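Local structure of 4-hydroxy-tetrahydrodipicolinate synthase (Aquifex aeolicus, 2EHH) at residues I27-C41 / F61-G75. The protein probably catalyses the condensation of pyruvate with aspartate semialdehyde to 4-hydroxy-tetrahydrodipicolinate, a step of lysine biosynthesis. Residues are numbered along the deposited sequence; the frame is centred on the assembly and turned at random.
Sequences IEFHVDNGTDAILVC and FAVKRAAGRIKVIAG
Glu-28 OE1 draws in two arginines: Arg-69 NH2 donates to it at 2.9 Å from above the carboxylate plane, whereas Arg-65 NH2 adds only a long charge contact at 3.9 Å, since Glu-28 OE1 lies well out of that guanidinium's plane and no N-H points at it. This network ties helix 20-31 to the end of helix 52-66 and the turn that follows it, on the outside of a TIM barrel whose second and third strands, 37-40 and 71-75, pair in parallel beneath. Arg-69 grips the carboxylate end-on, Arg-69 NH1 reaching Glu-28 OE2 on the syn side at 2.9 Å, with the two planes 40° apart. Arg-69 NE and NH2 also bond to Ala-66 O and Arg-65 O at the helix end, which fixes the guanidinium's rotation, while Val-31 CG2 covers one face. Replacing Glu-28 by alanine would probably leave Arg-69 without its carboxylate mate and Arg-65 without its more distant one, weakening the tie between helix 20-31 and the turn after helix 52-66.

Inward, Ile-70 fills the space between helix and sheet. Its CG1 sits between the backbone N and the carbonyl carbon (chi1 54°), directing CD1 against Ile-38 CD1 at a tight 3.2 Å and against Val-31 CG2. Nearby, Ile-27 CD1 lies 3.7 Å from Ala-62 CA and also meets Arg-65 CB. Leu-39 comes close to Ile-203 and Lys-161, the predicted pyruvate-binding and Schiff-base residues. Straightest of the strand bonds is Ile-73 N to Ile-38 O, 2.8 Å long with 178° at the hydrogen.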
ATOM      1  N   ILE A  27      -8.886 -35.144  13.863  1.00 18.39           N
ATOM      2  CA  ILE A  27      -8.314 -35.944  12.790  1.00 19.76           C
ATOM      3  C   ILE A  27      -9.346 -36.921  12.225  1.00 19.94           C
ATOM      4  O   ILE A  27      -9.478 -37.055  11.011  1.00 20.88           O
ATOM      5  CB  ILE A  27      -7.066 -36.706  13.281  1.00 19.74           C
ATOM      6  CG1 ILE A  27      -5.956 -35.696  13.594  1.00 20.61           C
ATOM      7  CG2 ILE A  27      -6.600 -37.699  12.223  1.00 19.51           C
ATOM      8  CD1 ILE A  27      -4.659 -36.310  14.085  1.00 20.51           C
ATOM      9  N   GLU A  28     -10.079 -37.595  13.105  1.00 20.23           N
ATOM     10  CA  GLU A  28     -11.104 -38.543  12.673  1.00 20.56           C
ATOM     11  C   GLU A  28     -12.195 -37.791  11.916  1.00 20.12           C
ATOM     12  O   GLU A  28     -12.743 -38.285  10.930  1.00 19.70           O
ATOM     13  CB  GLU A  28     -11.708 -39.250  13.891  1.00 20.91           C
ATOM     14  CG  GLU A  28     -10.687 -40.027  14.704  1.00 22.15           C
ATOM     15  CD  GLU A  28     -10.081 -41.184  13.929  1.00 22.33           C
ATOM     16  OE1 GLU A  28      -8.947 -41.586  14.260  1.00 24.55           O
ATOM     17  OE2 GLU A  28     -10.737 -41.695  12.997  1.00 19.51           O
ATOM     18  N   PHE A  29     -12.507 -36.590  12.392  1.00 20.16           N
ATOM     19  CA  PHE A  29     -13.517 -35.744  11.766  1.00 19.28           C
ATOM     20  C   PHE A  29     -13.189 -35.571  10.283  1.00 18.96           C
ATOM     21  O   PHE A  29     -14.058 -35.715   9.419  1.00 18.98           O
ATOM     22  CB  PHE A  29     -13.540 -34.380  12.468  1.00 20.72           C
ATOM     23  CG  PHE A  29     -14.484 -33.378  11.856  1.00 21.66           C
ATOM     24  CD1 PHE A  29     -15.856 -33.617  11.814  1.00 22.23           C
ATOM     25  CD2 PHE A  29     -14.002 -32.170  11.360  1.00 20.80           C
ATOM     26  CE1 PHE A  29     -16.731 -32.663  11.293  1.00 22.99           C
ATOM     27  CE2 PHE A  29     -14.867 -31.210  10.838  1.00 21.10           C
ATOM     28  CZ  PHE A  29     -16.234 -31.455  10.805  1.00 22.26           C
ATOM     29  N   HIS A  30     -11.929 -35.275   9.984  1.00 18.35           N
ATOM     30  CA  HIS A  30     -11.537 -35.076   8.596  1.00 18.92           C
ATOM     31  C   HIS A  30     -11.418 -36.357   7.793  1.00 20.58           C
ATOM     32  O   HIS A  30     -11.656 -36.356   6.587  1.00 19.39           O
ATOM     33  CB  HIS A  30     -10.247 -34.261   8.522  1.00 18.51           C
ATOM     34  CG  HIS A  30     -10.466 -32.810   8.810  1.00 17.20           C
ATOM     35  ND1 HIS A  30     -10.250 -32.257  10.052  1.00 18.00           N
ATOM     36  CD2 HIS A  30     -11.015 -31.832   8.051  1.00 15.16           C
ATOM     37  CE1 HIS A  30     -10.662 -31.001  10.049  1.00 15.67           C
ATOM     38  NE2 HIS A  30     -11.131 -30.719   8.848  1.00 18.08           N
ATOM     39  N   VAL A  31     -11.059 -37.451   8.454  1.00 21.38           N
ATOM     40  CA  VAL A  31     -10.956 -38.721   7.749  1.00 20.96           C
ATOM     41  C   VAL A  31     -12.336 -39.113   7.215  1.00 22.07           C
ATOM     42  O   VAL A  31     -12.471 -39.514   6.063  1.00 21.11           O
ATOM     43  CB  VAL A  31     -10.432 -39.853   8.675  1.00 20.79           C
ATOM     44  CG1 VAL A  31     -10.594 -41.208   7.986  1.00 22.99           C
ATOM     45  CG2 VAL A  31      -8.968 -39.618   9.004  1.00 21.67           C
ATOM     46  N   ASP A  32     -13.371 -38.987   8.036  1.00 23.88           N
ATOM     47  CA  ASP A  32     -14.689 -39.376   7.557  1.00 27.46           C
ATOM     48  C   ASP A  32     -15.492 -38.281   6.863  1.00 27.04           C
ATOM     49  O   ASP A  32     -16.670 -38.466   6.578  1.00 27.53           O
ATOM     50  CB  ASP A  32     -15.501 -40.017   8.690  1.00 31.20           C
ATOM     51  CG  ASP A  32     -15.625 -39.129   9.905  1.00 34.96           C
ATOM     52  OD1 ASP A  32     -15.863 -39.672  11.010  1.00 34.27           O
ATOM     53  OD2 ASP A  32     -15.494 -37.896   9.758  1.00 38.01           O
ATOM     54  N   ASN A  33     -14.859 -37.149   6.574  1.00 26.13           N
ATOM     55  CA  ASN A  33     -15.557 -36.076   5.879  1.00 26.73           C
ATOM     56  C   ASN A  33     -14.943 -35.726   4.528  1.00 27.25           C
ATOM     57  O   ASN A  33     -15.225 -34.668   3.965  1.00 28.67           O
ATOM     58  CB  ASN A  33     -15.660 -34.831   6.761  1.00 26.37           C
ATOM     59  CG  ASN A  33     -16.853 -34.886   7.692  1.00 28.43           C
ATOM     60  OD1 ASN A  33     -18.000 -34.953   7.243  1.00 26.69           O
ATOM     61  ND2 ASN A  33     -16.593 -34.868   8.993  1.00 28.07           N
ATOM     62  N   GLY A  34     -14.094 -36.614   4.017  1.00 26.63           N
ATOM     63  CA  GLY A  34     -13.494 -36.406   2.709  1.00 26.72           C
ATOM     64  C   GLY A  34     -12.267 -35.527   2.550  1.00 25.51           C
ATOM     65  O   GLY A  34     -11.786 -35.361   1.430  1.00 27.69           O
ATOM     66  N   THR A  35     -11.747 -34.964   3.634  1.00 22.96           N
ATOM     67  CA  THR A  35     -10.570 -34.107   3.525  1.00 21.21           C
ATOM     68  C   THR A  35      -9.379 -34.919   3.006  1.00 20.64           C
ATOM     69  O   THR A  35      -9.139 -36.042   3.448  1.00 19.71           O
ATOM     70  CB  THR A  35     -10.238 -33.461   4.884  1.00 19.97           C
ATOM     71  OG1 THR A  35     -11.404 -32.785   5.375  1.00 17.70           O
ATOM     72  CG2 THR A  35      -9.111 -32.444   4.738  1.00 19.28           C
ATOM     73  N   ASP A  36      -8.639 -34.351   2.058  1.00 19.95           N
ATOM     74  CA  ASP A  36      -7.502 -35.044   1.462  1.00 19.80           C
ATOM     75  C   ASP A  36      -6.245 -35.050   2.323  1.00 21.11           C
ATOM     76  O   ASP A  36      -5.485 -36.022   2.319  1.00 20.14           O
ATOM     77  CB  ASP A  36      -7.188 -34.438   0.094  1.00 20.94           C
ATOM     78  CG  ASP A  36      -8.328 -34.607  -0.887  1.00 23.80           C
ATOM     79  OD1 ASP A  36      -8.668 -35.766  -1.204  1.00 20.25           O
ATOM     80  OD2 ASP A  36      -8.892 -33.586  -1.337  1.00 24.58           O
ATOM     81  N   ALA A  37      -6.022 -33.971   3.065  1.00 19.53           N
ATOM     82  CA  ALA A  37      -4.841 -33.895   3.907  1.00 17.89           C
ATOM     83  C   ALA A  37      -5.017 -32.909   5.044  1.00 18.23           C
ATOM     84  O   ALA A  37      -5.840 -31.997   4.975  1.00 17.31           O
ATOM     85  CB  ALA A  37      -3.633 -33.502   3.065  1.00 18.95           C
ATOM     86  N   ILE A  38      -4.227 -33.098   6.091  1.00 17.61           N
ATOM     87  CA  ILE A  38      -4.281 -32.219   7.240  1.00 17.96           C
ATOM     88  C   ILE A  38      -2.926 -31.564   7.430  1.00 16.88           C
ATOM     89  O   ILE A  38      -1.888 -32.225   7.375  1.00 17.23           O
ATOM     90  CB  ILE A  38      -4.640 -32.984   8.535  1.00 21.38           C
ATOM     91  CG1 ILE A  38      -6.029 -33.609   8.404  1.00 23.00           C
ATOM     92  CG2 ILE A  38      -4.615 -32.035   9.727  1.00 24.40           C
ATOM     93  CD1 ILE A  38      -6.456 -34.398   9.619  1.00 28.39           C
ATOM     94  N   LEU A  39      -2.948 -30.251   7.617  1.00 15.49           N
ATOM     95  CA  LEU A  39      -1.737 -29.486   7.866  1.00 15.62           C
ATOM     96  C   LEU A  39      -1.763 -29.177   9.351  1.00 15.94           C
ATOM     97  O   LEU A  39      -2.677 -28.502   9.829  1.00 13.73           O
ATOM     98  CB  LEU A  39      -1.746 -28.170   7.082  1.00 16.61           C
ATOM     99  CG  LEU A  39      -0.803 -27.082   7.606  1.00 18.20           C
ATOM    100  CD1 LEU A  39       0.640 -27.520   7.437  1.00 17.83           C
ATOM    101  CD2 LEU A  39      -1.060 -25.775   6.865  1.00 20.15           C
ATOM    102  N   VAL A  40      -0.780 -29.684  10.086  1.00 15.77           N
ATOM    103  CA  VAL A  40      -0.717 -29.423  11.518  1.00 17.70           C
ATOM    104  C   VAL A  40       0.431 -28.469  11.834  1.00 18.43           C
ATOM    105  O   VAL A  40       1.451 -28.458  11.146  1.00 18.09           O
ATOM    106  CB  VAL A  40      -0.531 -30.731  12.323  1.00 16.77           C
ATOM    107  CG1 VAL A  40      -1.755 -31.614  12.157  1.00 18.57           C
ATOM    108  CG2 VAL A  40       0.714 -31.465  11.852  1.00 15.32           C
ATOM    109  N   CYS A  41       0.245 -27.655  12.866  1.00 19.42           N
ATOM    110  CA  CYS A  41       1.258 -26.697  13.287  1.00 21.40           C
ATOM    111  C   CYS A  41       1.498 -25.581  12.289  1.00 21.33           C
ATOM    112  O   CYS A  41       2.626 -25.119  12.129  1.00 23.06           O
ATOM    113  CB  CYS A  41       2.571 -27.414  13.581  1.00 23.40           C
ATOM    114  SG  CYS A  41       2.395 -28.589  14.908  1.00 26.26           S
ATOM    115  N   PHE A  61       2.224 -37.125  16.737  1.00 22.50           N
ATOM    116  CA  PHE A  61       0.894 -37.595  17.119  1.00 21.72           C
ATOM    117  C   PHE A  61      -0.059 -37.684  15.921  1.00 21.62           C
ATOM    118  O   PHE A  61      -0.785 -38.665  15.759  1.00 20.78           O
ATOM    119  CB  PHE A  61       0.289 -36.653  18.164  1.00 22.12           C
ATOM    120  CG  PHE A  61      -1.123 -36.995  18.548  1.00 22.84           C
ATOM    121  CD1 PHE A  61      -1.384 -38.019  19.452  1.00 23.66           C
ATOM    122  CD2 PHE A  61      -2.195 -36.305  17.994  1.00 23.69           C
ATOM    123  CE1 PHE A  61      -2.693 -38.348  19.800  1.00 23.52           C
ATOM    124  CE2 PHE A  61      -3.507 -36.627  18.336  1.00 23.13           C
ATOM    125  CZ  PHE A  61      -3.757 -37.649  19.240  1.00 23.80           C
ATOM    126  N   ALA A  62      -0.065 -36.644  15.092  1.00 20.40           N
ATOM    127  CA  ALA A  62      -0.940 -36.608  13.925  1.00 19.44           C
ATOM    128  C   ALA A  62      -0.620 -37.740  12.957  1.00 19.63           C
ATOM    129  O   ALA A  62      -1.524 -38.374  12.420  1.00 18.75           O
ATOM    130  CB  ALA A  62      -0.816 -35.262  13.213  1.00 17.90           C
ATOM    131  N   VAL A  63       0.666 -37.985  12.729  1.00 19.73           N
ATOM    132  CA  VAL A  63       1.074 -39.046  11.820  1.00 21.43           C
ATOM    133  C   VAL A  63       0.571 -40.392  12.334  1.00 22.18           C
ATOM    134  O   VAL A  63       0.016 -41.187  11.573  1.00 22.05           O
ATOM    135  CB  VAL A  63       2.615 -39.085  11.660  1.00 22.04           C
ATOM    136  CG1 VAL A  63       3.039 -40.336  10.890  1.00 22.64           C
ATOM    137  CG2 VAL A  63       3.086 -37.838  10.925  1.00 22.77           C
ATOM    138  N   LYS A  64       0.750 -40.638  13.631  1.00 22.00           N
ATOM    139  CA  LYS A  64       0.303 -41.890  14.235  1.00 23.33           C
ATOM    140  C   LYS A  64      -1.210 -42.062  14.168  1.00 23.12           C
ATOM    141  O   LYS A  64      -1.701 -43.138  13.838  1.00 20.20           O
ATOM    142  CB  LYS A  64       0.745 -41.971  15.701  1.00 26.31           C
ATOM    143  CG  LYS A  64       2.225 -42.241  15.910  1.00 28.92           C
ATOM    144  CD  LYS A  64       2.555 -42.287  17.398  1.00 31.85           C
ATOM    145  CE  LYS A  64       3.979 -42.767  17.650  1.00 34.93           C
ATOM    146  NZ  LYS A  64       5.001 -41.912  16.986  1.00 38.27           N
ATOM    147  N   ARG A  65      -1.956 -41.007  14.482  1.00 22.06           N
ATOM    148  CA  ARG A  65      -3.407 -41.101  14.456  1.00 22.83           C
ATOM    149  C   ARG A  65      -3.961 -41.238  13.047  1.00 21.85           C
ATOM    150  O   ARG A  65      -4.758 -42.138  12.779  1.00 20.66           O
ATOM    151  CB  ARG A  65      -4.049 -39.893  15.144  1.00 25.08           C
ATOM    152  CG  ARG A  65      -3.683 -39.730  16.614  1.00 30.27           C
ATOM    153  CD  ARG A  65      -3.663 -41.061  17.369  1.00 35.07           C
ATOM    154  NE  ARG A  65      -4.909 -41.819  17.264  1.00 38.92           N
ATOM    155  CZ  ARG A  65      -6.060 -41.467  17.830  1.00 41.71           C
ATOM    156  NH1 ARG A  65      -6.145 -40.355  18.552  1.00 42.40           N
ATOM    157  NH2 ARG A  65      -7.128 -42.242  17.683  1.00 42.61           N
ATOM    158  N   ALA A  66      -3.549 -40.349  12.144  1.00 19.16           N
ATOM    159  CA  ALA A  66      -4.033 -40.414  10.770  1.00 19.55           C
ATOM    160  C   ALA A  66      -3.675 -41.785  10.198  1.00 20.24           C
ATOM    161  O   ALA A  66      -4.504 -42.441   9.569  1.00 21.81           O
ATOM    162  CB  ALA A  66      -3.401 -39.310   9.931  1.00 17.59           C
ATOM    163  N   ALA A  67      -2.431 -42.197  10.423  1.00 20.13           N
ATOM    164  CA  ALA A  67      -1.929 -43.488   9.961  1.00 20.57           C
ATOM    165  C   ALA A  67      -2.239 -43.798   8.495  1.00 21.75           C
ATOM    166  O   ALA A  67      -2.870 -44.810   8.187  1.00 21.04           O
ATOM    167  CB  ALA A  67      -2.477 -44.601  10.858  1.00 20.89           C
ATOM    168  N   GLY A  68      -1.800 -42.917   7.600  1.00 21.94           N
ATOM    169  CA  GLY A  68      -1.998 -43.124   6.175  1.00 21.65           C
ATOM    170  C   GLY A  68      -3.394 -43.004   5.599  1.00 21.79           C
ATOM    171  O   GLY A  68      -3.554 -43.054   4.380  1.00 22.07           O
ATOM    172  N   ARG A  69      -4.408 -42.853   6.444  1.00 21.56           N
ATOM    173  CA  ARG A  69      -5.773 -42.726   5.942  1.00 22.83           C
ATOM    174  C   ARG A  69      -5.966 -41.384   5.232  1.00 25.43           C
ATOM    175  O   ARG A  69      -6.826 -41.243   4.361  1.00 26.70           O
ATOM    176  CB  ARG A  69      -6.771 -42.866   7.085  1.00 23.72           C
ATOM    177  CG  ARG A  69      -6.839 -44.272   7.670  1.00 22.63           C
ATOM    178  CD  ARG A  69      -7.773 -44.291   8.863  1.00 22.08           C
ATOM    179  NE  ARG A  69      -7.238 -43.485   9.956  1.00 20.90           N
ATOM    180  CZ  ARG A  69      -7.953 -43.052  10.988  1.00 20.22           C
ATOM    181  NH1 ARG A  69      -9.241 -43.342  11.073  1.00 19.96           N
ATOM    182  NH2 ARG A  69      -7.373 -42.332  11.942  1.00 21.35           N
ATOM    183  N   ILE A  70      -5.158 -40.405   5.620  1.00 24.74           N
ATOM    184  CA  ILE A  70      -5.182 -39.076   5.019  1.00 24.53           C
ATOM    185  C   ILE A  70      -3.760 -38.547   5.129  1.00 23.33           C
ATOM    186  O   ILE A  70      -3.028 -38.916   6.049  1.00 21.44           O
ATOM    187  CB  ILE A  70      -6.131 -38.123   5.767  1.00 26.10           C
ATOM    188  CG1 ILE A  70      -5.764 -38.093   7.250  1.00 26.13           C
ATOM    189  CG2 ILE A  70      -7.577 -38.555   5.558  1.00 28.37           C
ATOM    190  CD1 ILE A  70      -6.671 -37.226   8.080  1.00 30.50           C
ATOM    191  N   LYS A  71      -3.358 -37.699   4.193  1.00 21.09           N
ATOM    192  CA  LYS A  71      -2.009 -37.157   4.230  1.00 20.48           C
ATOM    193  C   LYS A  71      -1.826 -36.214   5.417  1.00 19.20           C
ATOM    194  O   LYS A  71      -2.773 -35.568   5.876  1.00 17.60           O
ATOM    195  CB  LYS A  71      -1.698 -36.411   2.933  1.00 23.45           C
ATOM    196  CG  LYS A  71      -1.737 -37.267   1.675  1.00 27.95           C
ATOM    197  CD  LYS A  71      -0.643 -38.319   1.678  1.00 33.41           C
ATOM    198  CE  LYS A  71      -0.508 -38.975   0.307  1.00 37.05           C
ATOM    199  NZ  LYS A  71      -0.142 -37.984  -0.755  1.00 38.23           N
ATOM    200  N   VAL A  72      -0.599 -36.155   5.918  1.00 17.45           N
ATOM    201  CA  VAL A  72      -0.272 -35.286   7.030  1.00 16.76           C
ATOM    202  C   VAL A  72       0.885 -34.407   6.601  1.00 16.88           C
ATOM    203  O   VAL A  72       1.955 -34.902   6.247  1.00 16.06           O
ATOM    204  CB  VAL A  72       0.144 -36.077   8.293  1.00 18.58           C
ATOM    205  CG1 VAL A  72       0.564 -35.106   9.394  1.00 17.62           C
ATOM    206  CG2 VAL A  72      -1.013 -36.946   8.773  1.00 18.15           C
ATOM    207  N   ILE A  73       0.642 -33.099   6.605  1.00 15.83           N
ATOM    208  CA  ILE A  73       1.652 -32.114   6.245  1.00 14.54           C
ATOM    209  C   ILE A  73       2.014 -31.375   7.531  1.00 13.93           C
ATOM    210  O   ILE A  73       1.138 -30.949   8.286  1.00 14.62           O
ATOM    211  CB  ILE A  73       1.104 -31.095   5.215  1.00 14.98           C
ATOM    212  CG1 ILE A  73       0.596 -31.833   3.969  1.00 15.96           C
ATOM    213  CG2 ILE A  73       2.197 -30.114   4.821  1.00 14.25           C
ATOM    214  CD1 ILE A  73      -0.116 -30.939   2.957  1.00 16.78           C
ATOM    215  N   ALA A  74       3.303 -31.216   7.782  1.00 14.56           N
ATOM    216  CA  ALA A  74       3.740 -30.544   8.994  1.00 15.33           C
ATOM    217  C   ALA A  74       4.311 -29.153   8.749  1.00 15.70           C
ATOM    218  O   ALA A  74       5.116 -28.952   7.839  1.00 13.91           O
ATOM    219  CB  ALA A  74       4.772 -31.401   9.713  1.00 16.46           C
ATOM    220  N   GLY A  75       3.876 -28.198   9.566  1.00 16.08           N
ATOM    221  CA  GLY A  75       4.394 -26.848   9.464  1.00 16.66           C
ATOM    222  C   GLY A  75       5.721 -26.932  10.191  1.00 17.61           C
ATOM    223  O   GLY A  75       5.747 -27.178  11.397  1.00 18.27           O
TER